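Local coordinates for protein glutamate receptor IIB (Drosophila melanogaster, PDB 4WXJ) that binds L-glutamate in the two-lobed extracellular ligand-binding domain of what is probably a glutamate-gated cation channel of the postsynaptic membrane, at residues 66-71 and 101-106; 95-100 and 227-232; 14-19 and 178-183. One frame throughout, in Å; residues are numbered along the deposited sequence.

The glutamate receptor ligand-binding domain shows how two lobes can share one small ligand. Contacts 1 and 2, their centres about 8 Å apart, touch the bound glutamate and each other, Tyr-68 meeting Asp-96 and Arg-103 meeting Thr-98. Contact 3 lies about 15 Å from either centre and bridges the two lobes beside the pocket. Along the chain the order is 14-19, 66-71, 95-100, 101-106, 178-183 and 227-232. The first four lie on the lobe of parallel strands 57-62, 10-15 and 92-93. Segment 178-183 belongs to the second lobe, and 227-232 takes in the last part of the interlobe strand 214-230 and the loop beyond. Ligand contacts and lobe-to-lobe contact thus adjoin, consistent with a clamshell closing round glutamate.

Contact 1 (66-71 and 101-106); sequences NKYGSY and QARRSV. With GLU (glutamic acid), chain C.
In the glutamate-binding pocket, the loop that carries Tyr-68 and Gly-69 meets Arg-103, whose side chain reaches in from the short helix 101-104. The chain of Arg-103 is extended from CG to NE and delivers the guanidinium with two of its edges in use. One edge serves the ligand: NH1 donates to O of the bound glutamate at 2.6 Å in a nearly straight bond (171°), and NH2 donates to its OXT at 2.7 Å. The other grips the protein side-on, NE and NH2 both giving hydrogen bonds of 3.1 Å to Gly-69 O. That carbonyl oxygen and the ligand carboxylate carbon both lie close to the guanidinium plane, which fixes the rotation of the group. NH1 has a further partner in Thr-98 O. With an alanine in place of Arg-103, the ligand's alpha-carboxylate would probably lose its matching charge and Gly-69 O its two donors.

Tyr-68 supplies a flat wall. CB of the ligand stands 3.5 Å above one ring face, offset toward the rim, with Tyr-68 CZ 3.6 Å from it. Because CG of Tyr-68 lies beside the backbone N and anti to the carbonyl carbon (chi1 -70°), the ring extends past Arg-103 toward the ligand, while Tyr-68 CB rests 3.5 Å from Arg-103 NH2. Tyr-68 OH is hydrogen-bonded to Asp-96 OD2, and Arg-16 makes a cation-pi contact with the ring. Gly-69 has backbone angles at which a side chain would collide with the preceding carbonyl oxygen. The arginine grip on the alpha-carboxylate is a hallmark of ionotropic glutamate receptors, and the tyrosine laid over the ligand is as in the AMPA and kainate types.

Contact 2 (95-100 and 227-232); sequences CDLTIT and GIAVPL. With GLU (glutamic acid), chain C.
Leu-97 meets Gly-227 and Ala-229, joining the ligand-binding loop to strand 214-230. Its CB passes 3.9 Å from Gly-227 O. With CG anti to the backbone N (chi1 -169°), the branch runs on along the strand until the methyl CD2 presses on Ala-229 CB at 3.4 Å, tighter than ordinary van der Waals packing; CD2 also lies 4.0 Å from Gly-227 O. Phe-109 packs against both side chains. The backbone of Leu-97 is held too: Gly-227 N donates to Leu-97 O at 3.2 Å, almost straight at that oxygen (C=O...donor angle 165°). A CB on Gly-227 would crowd Ile-99 CD1.

Fixed from behind, the loop turns its other side to the ligand. Asp-96, at the centre of an inverse gamma turn, offers its O to the ammonium N of the bound glutamate at 2.6 Å. Thr-98 takes that N on OG1 at 2.7 Å and gives its own backbone N to the ligand's O at 2.9 Å; OG1 is also hydrogen-bonded to Glu-200 OE2 of the second lobe. Such recognition of the alpha-amino and alpha-carboxylate groups by a loop just before a short helix is characteristic of the ionotropic glutamate receptor pocket.

Contact 3 (14-19 and 178-183); sequences ATRVGK and TKNNEE
Gly-18 and Glu-182 mark the closest approach of the two backbones, their CA atoms 8.0 Å apart where the chain leaving strand 10-15 faces the first turn of helix 181-191. No hydrogen bond spans this gap directly. Arg-16 NH2 rests on Asn-180 CB at 3.7 Å, with the guanidinium and amide planes 59° apart. The aliphatic part of Arg-16 bends at chi3, and its NE is claimed by Asn-66 O.

Water does the bridging. One molecule accepts from Arg-16 NH1 and from Asn-181 N, and donates to Asn-181 OD1, so the water takes up the Asn-181 amide and links it to Arg-16 on the facing segment. A second donates to Val-17 O and Glu-182 OE1, with a weak further bond from Arg-16 NH2. A third accepts from Lys-19 N and donates to Glu-182 OE2 at 2.6 Å.

This is a meeting of the two lobes of the clamshell, the periplasmic-binding-protein-like fold of ionotropic glutamate receptor ligand-binding domains, across the cleft between the lobes in the glutamate-bound state. Glu-182 is the acid that reaches across: its chain folds at chi2 (76°), bringing OE2 within 3.7 Å of Gly-18 CA. Its OE1 remains 5.1 Å from Arg-16 NH1, too far for a salt bridge, although the opposite charges probably still attract at this distance, and the second water lies between OE1 and Arg-16 NH2.

On the helix side, Asn-180 is the N-cap. Its OD1 takes Glu-183 N at 2.8 Å, nearly in line with the side-chain C=O. Glu-183 in turn accepts Lys-179 N on OE1 from above its carboxylate plane, tying Lys-179, just ahead of the N-cap, to the first turn.

Contact 1 (66-71 and 101-106)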
loop_
_atom_site.group_PDB
_atom_site.type_symbol
_atom_site.label_atom_id
_atom_site.label_comp_id
_atom_site.label_asym_id
_atom_site.label_seq_id
_atom_site.Cartn_x
_atom_site.Cartn_y
_atom_site.Cartn_z
ATOM N N ASN A 66 -11.438 -2.171 -6.681
ATOM C CA ASN A 66 -10.220 -2.685 -6.046
ATOM C C ASN A 66 -9.061 -1.689 -6.047
ATOM O O ASN A 66 -7.896 -2.085 -6.109
ATOM C CB ASN A 66 -9.776 -3.982 -6.730
ATOM C CG ASN A 66 -8.907 -4.851 -5.831
ATOM O OD1 ASN A 66 -9.343 -5.286 -4.765
ATOM N ND2 ASN A 66 -7.677 -5.114 -6.263
ATOM N N LYS A 67 -9.381 -0.400 -5.966
ATOM C CA LYS A 67 -8.360 0.646 -5.942
ATOM C C LYS A 67 -8.095 1.145 -4.524
ATOM O O LYS A 67 -8.957 1.053 -3.648
ATOM C CB LYS A 67 -8.777 1.817 -6.834
ATOM C CG LYS A 67 -8.821 1.480 -8.314
ATOM C CD LYS A 67 -9.084 2.721 -9.150
ATOM C CE LYS A 67 -9.084 2.409 -10.636
ATOM N NZ LYS A 67 -9.183 3.645 -11.461
ATOM N N TYR A 68 -6.892 1.670 -4.304
ATOM C CA TYR A 68 -6.546 2.279 -3.025
ATOM C C TYR A 68 -7.379 3.537 -2.806
ATOM O O TYR A 68 -8.126 3.641 -1.832
ATOM C CB TYR A 68 -5.058 2.636 -2.970
ATOM C CG TYR A 68 -4.111 1.458 -2.906
ATOM C CD1 TYR A 68 -3.672 0.829 -4.063
ATOM C CD2 TYR A 68 -3.634 0.994 -1.688
ATOM C CE1 TYR A 68 -2.795 -0.240 -4.008
ATOM C CE2 TYR A 68 -2.756 -0.075 -1.621
ATOM C CZ TYR A 68 -2.341 -0.687 -2.786
ATOM O OH TYR A 68 -1.469 -1.748 -2.726
ATOM N N GLY A 69 -7.234 4.487 -3.725
ATOM C CA GLY A 69 -7.929 5.757 -3.644
ATOM C C GLY A 69 -7.060 6.912 -4.101
ATOM O O GLY A 69 -6.045 7.226 -3.475
ATOM N N SER A 70 -7.460 7.540 -5.201
ATOM C CA SER A 70 -6.748 8.693 -5.740
ATOM C C SER A 70 -7.740 9.709 -6.289
ATOM O O SER A 70 -8.879 9.368 -6.605
ATOM C CB SER A 70 -5.775 8.266 -6.839
ATOM O OG SER A 70 -6.472 7.849 -7.998
ATOM N N TYR A 71 -7.294 10.956 -6.398
ATOM C CA TYR A 71 -8.127 12.036 -6.908
ATOM C C TYR A 71 -7.923 12.210 -8.408
ATOM O O TYR A 71 -6.799 12.392 -8.872
ATOM C CB TYR A 71 -7.807 13.338 -6.174
ATOM C CG TYR A 71 -8.529 14.551 -6.710
ATOM C CD1 TYR A 71 -9.871 14.770 -6.425
ATOM C CD2 TYR A 71 -7.865 15.485 -7.491
ATOM C CE1 TYR A 71 -10.531 15.883 -6.910
ATOM C CE2 TYR A 71 -8.515 16.600 -7.979
ATOM C CZ TYR A 71 -9.848 16.794 -7.686
ATOM O OH TYR A 71 -10.495 17.906 -8.174
ATOM N N GLN A 101 -1.204 13.604 1.889
ATOM C CA GLN A 101 -1.792 14.911 2.136
ATOM C C GLN A 101 -3.167 15.034 1.485
ATOM O O GLN A 101 -4.107 15.549 2.092
ATOM C CB GLN A 101 -0.854 16.009 1.621
ATOM C CG GLN A 101 -1.426 17.409 1.706
ATOM C CD GLN A 101 -1.983 17.881 0.384
ATOM O OE1 GLN A 101 -1.233 18.187 -0.542
ATOM N NE2 GLN A 101 -3.305 17.937 0.282
ATOM N N ALA A 102 -3.281 14.555 0.251
ATOM C CA ALA A 102 -4.541 14.625 -0.481
ATOM C C ALA A 102 -5.624 13.784 0.193
ATOM O O ALA A 102 -6.774 14.207 0.300
ATOM C CB ALA A 102 -4.338 14.172 -1.917
ATOM N N ARG A 103 -5.252 12.592 0.649
ATOM C CA ARG A 103 -6.203 11.701 1.302
ATOM C C ARG A 103 -6.650 12.259 2.648
ATOM O O ARG A 103 -7.832 12.219 2.986
ATOM C CB ARG A 103 -5.591 10.314 1.489
ATOM C CG ARG A 103 -5.426 9.547 0.195
ATOM C CD ARG A 103 -4.625 8.281 0.402
ATOM N NE ARG A 103 -4.536 7.483 -0.818
ATOM C CZ ARG A 103 -3.770 6.406 -0.951
ATOM N NH1 ARG A 103 -3.014 5.999 0.059
ATOM N NH2 ARG A 103 -3.753 5.738 -2.095
ATOM N N ARG A 104 -5.699 12.785 3.411
ATOM C CA ARG A 104 -5.995 13.326 4.731
ATOM C C ARG A 104 -6.910 14.548 4.641
ATOM O O ARG A 104 -7.545 14.931 5.624
ATOM C CB ARG A 104 -4.696 13.688 5.455
ATOM C CG ARG A 104 -4.872 14.175 6.887
ATOM C CD ARG A 104 -5.561 13.139 7.763
ATOM N NE ARG A 104 -5.686 13.601 9.142
ATOM C CZ ARG A 104 -6.659 14.390 9.585
ATOM N NH1 ARG A 104 -7.613 14.815 8.764
ATOM N NH2 ARG A 104 -6.681 14.758 10.858
ATOM N N SER A 105 -6.984 15.148 3.457
ATOM C CA SER A 105 -7.832 16.317 3.242
ATOM C C SER A 105 -9.313 15.952 3.163
ATOM O O SER A 105 -10.173 16.788 3.437
ATOM C CB SER A 105 -7.421 17.046 1.962
ATOM O OG SER A 105 -6.089 17.522 2.049
ATOM N N VAL A 106 -9.602 14.705 2.796
ATOM C CA VAL A 106 -10.979 14.270 2.557
ATOM C C VAL A 106 -11.461 13.215 3.554
ATOM O O VAL A 106 -12.664 13.064 3.765
ATOM C CB VAL A 106 -11.141 13.716 1.126
ATOM C CG1 VAL A 106 -10.993 14.839 0.109
ATOM C CG2 VAL A 106 -10.137 12.603 0.855
HETATM N N GLU C . 0.281 2.007 -0.103
HETATM C CA GLU C . 0.187 2.804 -1.357
HETATM C C GLU C . -1.057 3.684 -1.335
HETATM O O GLU C . -1.731 3.782 -0.308
HETATM C CB GLU C . 0.166 1.879 -2.572
HETATM C CG GLU C . 1.503 1.223 -2.886
HETATM C CD GLU C . 2.459 2.127 -3.654
HETATM O OE1 GLU C . 3.639 1.745 -3.800
HETATM O OE2 GLU C . 2.039 3.212 -4.116
HETATM O OXT GLU C . -1.417 4.319 -2.329
#

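Contact 2 (95-100 and 227-232)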
loop_
_atom_site.group_PDB
_atom_site.type_symbol
_atom_site.label_atom_id
_atom_site.label_comp_id
_atom_site.label_asym_id
_atom_site.label_seq_id
_atom_site.Cartn_x
_atom_site.Cartn_y
_atom_site.Cartn_z
ATOM N N CYS A 95 -5.868 -1.399 4.546
ATOM C CA CYS A 95 -4.989 -2.265 3.759
ATOM C C CYS A 95 -3.602 -1.658 3.926
ATOM O O CYS A 95 -3.338 -1.008 4.938
ATOM C CB CYS A 95 -5.389 -2.338 2.283
ATOM S SG CYS A 95 -5.344 -0.756 1.415
ATOM N N ASP A 96 -2.718 -1.849 2.952
ATOM C CA ASP A 96 -1.502 -1.040 2.896
ATOM C C ASP A 96 -1.885 0.358 2.425
ATOM O O ASP A 96 -1.530 0.780 1.326
ATOM C CB ASP A 96 -0.448 -1.652 1.968
ATOM C CG ASP A 96 -1.006 -2.049 0.618
ATOM O OD1 ASP A 96 -2.184 -2.469 0.553
ATOM O OD2 ASP A 96 -0.262 -1.939 -0.380
ATOM N N LEU A 97 -2.628 1.063 3.273
ATOM C CA LEU A 97 -3.185 2.361 2.925
ATOM C C LEU A 97 -2.285 3.462 3.467
ATOM O O LEU A 97 -2.287 3.754 4.663
ATOM C CB LEU A 97 -4.609 2.495 3.474
ATOM C CG LEU A 97 -5.447 3.678 2.982
ATOM C CD1 LEU A 97 -5.689 3.604 1.479
ATOM C CD2 LEU A 97 -6.770 3.718 3.732
ATOM N N THR A 98 -1.507 4.060 2.575
ATOM C CA THR A 98 -0.520 5.056 2.960
ATOM C C THR A 98 -1.162 6.415 3.199
ATOM O O THR A 98 -2.019 6.854 2.429
ATOM C CB THR A 98 0.563 5.197 1.887
ATOM O OG1 THR A 98 1.138 3.912 1.624
ATOM C CG2 THR A 98 1.655 6.165 2.337
ATOM N N ILE A 99 -0.734 7.079 4.266
ATOM C CA ILE A 99 -1.230 8.409 4.588
ATOM C C ILE A 99 -0.599 9.447 3.664
ATOM O O ILE A 99 0.621 9.609 3.640
ATOM C CB ILE A 99 -0.943 8.775 6.057
ATOM C CG1 ILE A 99 -1.613 7.758 6.987
ATOM C CG2 ILE A 99 -1.438 10.191 6.369
ATOM C CD1 ILE A 99 -1.264 7.918 8.454
ATOM N N THR A 100 -1.444 10.138 2.903
ATOM C CA THR A 100 -0.998 11.205 2.015
ATOM C C THR A 100 -1.771 12.482 2.310
ATOM O O THR A 100 -2.854 12.447 2.897
ATOM C CB THR A 100 -1.184 10.842 0.528
ATOM O OG1 THR A 100 -2.579 10.806 0.210
ATOM C CG2 THR A 100 -0.550 9.489 0.216
ATOM N N GLY A 227 -2.120 3.729 7.815
ATOM C CA GLY A 227 -3.115 4.072 8.812
ATOM C C GLY A 227 -4.488 3.568 8.412
ATOM O O GLY A 227 -4.766 3.368 7.229
ATOM N N ILE A 228 -5.342 3.347 9.404
ATOM C CA ILE A 228 -6.732 3.010 9.141
ATOM C C ILE A 228 -7.488 4.287 8.807
ATOM O O ILE A 228 -7.459 5.253 9.571
ATOM C CB ILE A 228 -7.389 2.303 10.342
ATOM C CG1 ILE A 228 -6.741 0.931 10.557
ATOM C CG2 ILE A 228 -8.898 2.161 10.114
ATOM C CD1 ILE A 228 -7.292 0.150 11.740
ATOM N N ALA A 229 -8.159 4.287 7.662
ATOM C CA ALA A 229 -8.915 5.451 7.219
ATOM C C ALA A 229 -10.334 5.414 7.779
ATOM O O ALA A 229 -10.984 4.367 7.776
ATOM C CB ALA A 229 -8.944 5.516 5.701
ATOM N N VAL A 230 -10.798 6.561 8.266
ATOM C CA VAL A 230 -12.169 6.710 8.737
ATOM C C VAL A 230 -12.723 8.052 8.264
ATOM O O VAL A 230 -11.954 8.954 7.928
ATOM C CB VAL A 230 -12.262 6.624 10.276
ATOM C CG1 VAL A 230 -11.749 5.276 10.768
ATOM C CG2 VAL A 230 -11.487 7.766 10.933
ATOM N N PRO A 231 -14.059 8.193 8.235
ATOM C CA PRO A 231 -14.646 9.473 7.825
ATOM C C PRO A 231 -14.191 10.616 8.725
ATOM O O PRO A 231 -13.931 10.388 9.906
ATOM C CB PRO A 231 -16.154 9.233 7.960
ATOM C CG PRO A 231 -16.316 7.756 7.898
ATOM C CD PRO A 231 -15.092 7.189 8.543
ATOM N N LEU A 232 -14.083 11.817 8.167
ATOM C CA LEU A 232 -13.629 12.981 8.922
ATOM C C LEU A 232 -14.445 13.182 10.194
ATOM O O LEU A 232 -15.676 13.165 10.165
ATOM C CB LEU A 232 -13.694 14.239 8.052
ATOM C CG LEU A 232 -12.544 14.403 7.056
ATOM C CD1 LEU A 232 -12.886 15.439 6.000
ATOM C CD2 LEU A 232 -11.253 14.783 7.776
HETATM N N GLU C . 0.281 2.007 -0.103
HETATM C CA GLU C . 0.187 2.804 -1.357
HETATM C C GLU C . -1.057 3.684 -1.335
HETATM O O GLU C . -1.731 3.782 -0.308
HETATM C CB GLU C . 0.166 1.879 -2.572
HETATM C CG GLU C . 1.503 1.223 -2.886
HETATM C CD GLU C . 2.459 2.127 -3.654
HETATM O OE1 GLU C . 3.639 1.745 -3.800
HETATM O OE2 GLU C . 2.039 3.212 -4.116
HETATM O OXT GLU C . -1.417 4.319 -2.329
#

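Contact 3 (14-19 and 178-183)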
loop_
_atom_site.group_PDB
_atom_site.type_symbol
_atom_site.label_atom_id
_atom_site.label_comp_id
_atom_site.label_asym_id
_atom_site.label_seq_id
_atom_site.Cartn_x
_atom_site.Cartn_y
_atom_site.Cartn_z
ATOM N N ALA A 14 -14.159 -1.278 4.451
ATOM C CA ALA A 14 -13.759 -1.228 3.053
ATOM C C ALA A 14 -12.292 -1.621 2.919
ATOM O O ALA A 14 -11.441 -1.138 3.663
ATOM C CB ALA A 14 -13.995 0.159 2.477
ATOM N N THR A 15 -12.003 -2.503 1.971
ATOM C CA THR A 15 -10.634 -2.931 1.722
ATOM C C THR A 15 -10.452 -3.241 0.243
ATOM O O THR A 15 -11.340 -2.974 -0.570
ATOM C CB THR A 15 -10.264 -4.169 2.567
ATOM O OG1 THR A 15 -8.889 -4.513 2.350
ATOM C CG2 THR A 15 -11.149 -5.356 2.214
ATOM N N ARG A 16 -9.292 -3.791 -0.100
ATOM C CA ARG A 16 -9.007 -4.202 -1.467
ATOM C C ARG A 16 -8.251 -5.520 -1.445
ATOM O O ARG A 16 -7.561 -5.832 -0.474
ATOM C CB ARG A 16 -8.199 -3.132 -2.207
ATOM C CG ARG A 16 -6.789 -2.928 -1.667
ATOM C CD ARG A 16 -6.050 -1.835 -2.428
ATOM N NE ARG A 16 -5.946 -2.126 -3.857
ATOM C CZ ARG A 16 -5.019 -2.910 -4.404
ATOM N NH1 ARG A 16 -4.100 -3.499 -3.649
ATOM N NH2 ARG A 16 -5.014 -3.109 -5.715
ATOM N N VAL A 17 -8.389 -6.295 -2.513
ATOM C CA VAL A 17 -7.719 -7.585 -2.607
ATOM C C VAL A 17 -6.255 -7.393 -2.978
ATOM O O VAL A 17 -5.933 -6.838 -4.027
ATOM C CB VAL A 17 -8.406 -8.498 -3.637
ATOM C CG1 VAL A 17 -7.628 -9.798 -3.815
ATOM C CG2 VAL A 17 -9.839 -8.788 -3.204
ATOM N N GLY A 18 -5.371 -7.860 -2.106
ATOM C CA GLY A 18 -3.944 -7.737 -2.323
ATOM C C GLY A 18 -3.180 -8.328 -1.159
ATOM O O GLY A 18 -3.295 -7.861 -0.026
ATOM N N LYS A 19 -2.402 -9.366 -1.439
ATOM C CA LYS A 19 -1.661 -10.062 -0.400
ATOM C C LYS A 19 -0.474 -9.226 0.061
ATOM O O LYS A 19 0.053 -8.427 -0.712
ATOM C CB LYS A 19 -1.185 -11.420 -0.906
ATOM C CG LYS A 19 -2.312 -12.393 -1.207
ATOM C CD LYS A 19 -1.785 -13.664 -1.848
ATOM C CE LYS A 19 -2.892 -14.686 -2.047
ATOM N NZ LYS A 19 -2.429 -15.863 -2.834
ATOM N N THR A 178 1.516 1.084 -13.374
ATOM C CA THR A 178 0.776 -0.172 -13.260
ATOM C C THR A 178 -0.451 0.010 -12.370
ATOM O O THR A 178 -0.583 1.026 -11.688
ATOM C CB THR A 178 1.654 -1.291 -12.677
ATOM O OG1 THR A 178 1.983 -0.982 -11.318
ATOM C CG2 THR A 178 2.935 -1.447 -13.486
ATOM N N LYS A 179 -1.340 -0.980 -12.367
ATOM C CA LYS A 179 -2.589 -0.874 -11.618
ATOM C C LYS A 179 -2.428 -1.305 -10.160
ATOM O O LYS A 179 -3.208 -0.895 -9.302
ATOM C CB LYS A 179 -3.689 -1.706 -12.290
ATOM C CG LYS A 179 -3.626 -3.199 -12.013
ATOM C CD LYS A 179 -4.650 -3.963 -12.844
ATOM C CE LYS A 179 -6.070 -3.675 -12.375
ATOM N NZ LYS A 179 -7.082 -4.483 -13.110
ATOM N N ASN A 180 -1.425 -2.133 -9.880
ATOM C CA ASN A 180 -1.196 -2.613 -8.518
ATOM C C ASN A 180 0.191 -3.229 -8.342
ATOM O O ASN A 180 0.969 -3.300 -9.293
ATOM C CB ASN A 180 -2.276 -3.631 -8.130
ATOM C CG ASN A 180 -2.390 -4.780 -9.123
ATOM O OD1 ASN A 180 -1.400 -5.218 -9.710
ATOM N ND2 ASN A 180 -3.609 -5.272 -9.314
ATOM N N ASN A 181 0.494 -3.665 -7.119
ATOM C CA ASN A 181 1.779 -4.291 -6.822
ATOM C C ASN A 181 2.007 -5.558 -7.639
ATOM O O ASN A 181 3.121 -5.819 -8.091
ATOM C CB ASN A 181 1.883 -4.628 -5.331
ATOM C CG ASN A 181 2.103 -3.403 -4.466
ATOM O OD1 ASN A 181 1.360 -3.160 -3.515
ATOM N ND2 ASN A 181 3.129 -2.627 -4.789
ATOM N N GLU A 182 0.948 -6.345 -7.817
ATOM C CA GLU A 182 1.045 -7.610 -8.542
ATOM C C GLU A 182 1.532 -7.393 -9.972
ATOM O O GLU A 182 2.456 -8.066 -10.424
ATOM C CB GLU A 182 -0.305 -8.337 -8.562
ATOM C CG GLU A 182 -0.728 -8.920 -7.221
ATOM C CD GLU A 182 -1.249 -7.878 -6.243
ATOM O OE1 GLU A 182 -1.413 -6.703 -6.636
ATOM O OE2 GLU A 182 -1.498 -8.241 -5.074
ATOM N N GLU A 183 0.911 -6.452 -10.677
ATOM C CA GLU A 183 1.296 -6.153 -12.053
ATOM C C GLU A 183 2.717 -5.600 -12.104
ATOM O O GLU A 183 3.469 -5.883 -13.035
ATOM C CB GLU A 183 0.323 -5.154 -12.688
ATOM C CG GLU A 183 0.592 -4.889 -14.168
ATOM C CD GLU A 183 -0.206 -3.719 -14.718
ATOM O OE1 GLU A 183 -1.244 -3.365 -14.120
ATOM O OE2 GLU A 183 0.210 -3.149 -15.750
HETATM O O HOH W 1 -1.357 -3.632 -4.771
HETATM O O HOH W 2 -4.334 -5.967 -5.976
HETATM O O HOH W 3 -2.293 -10.513 -4.062
#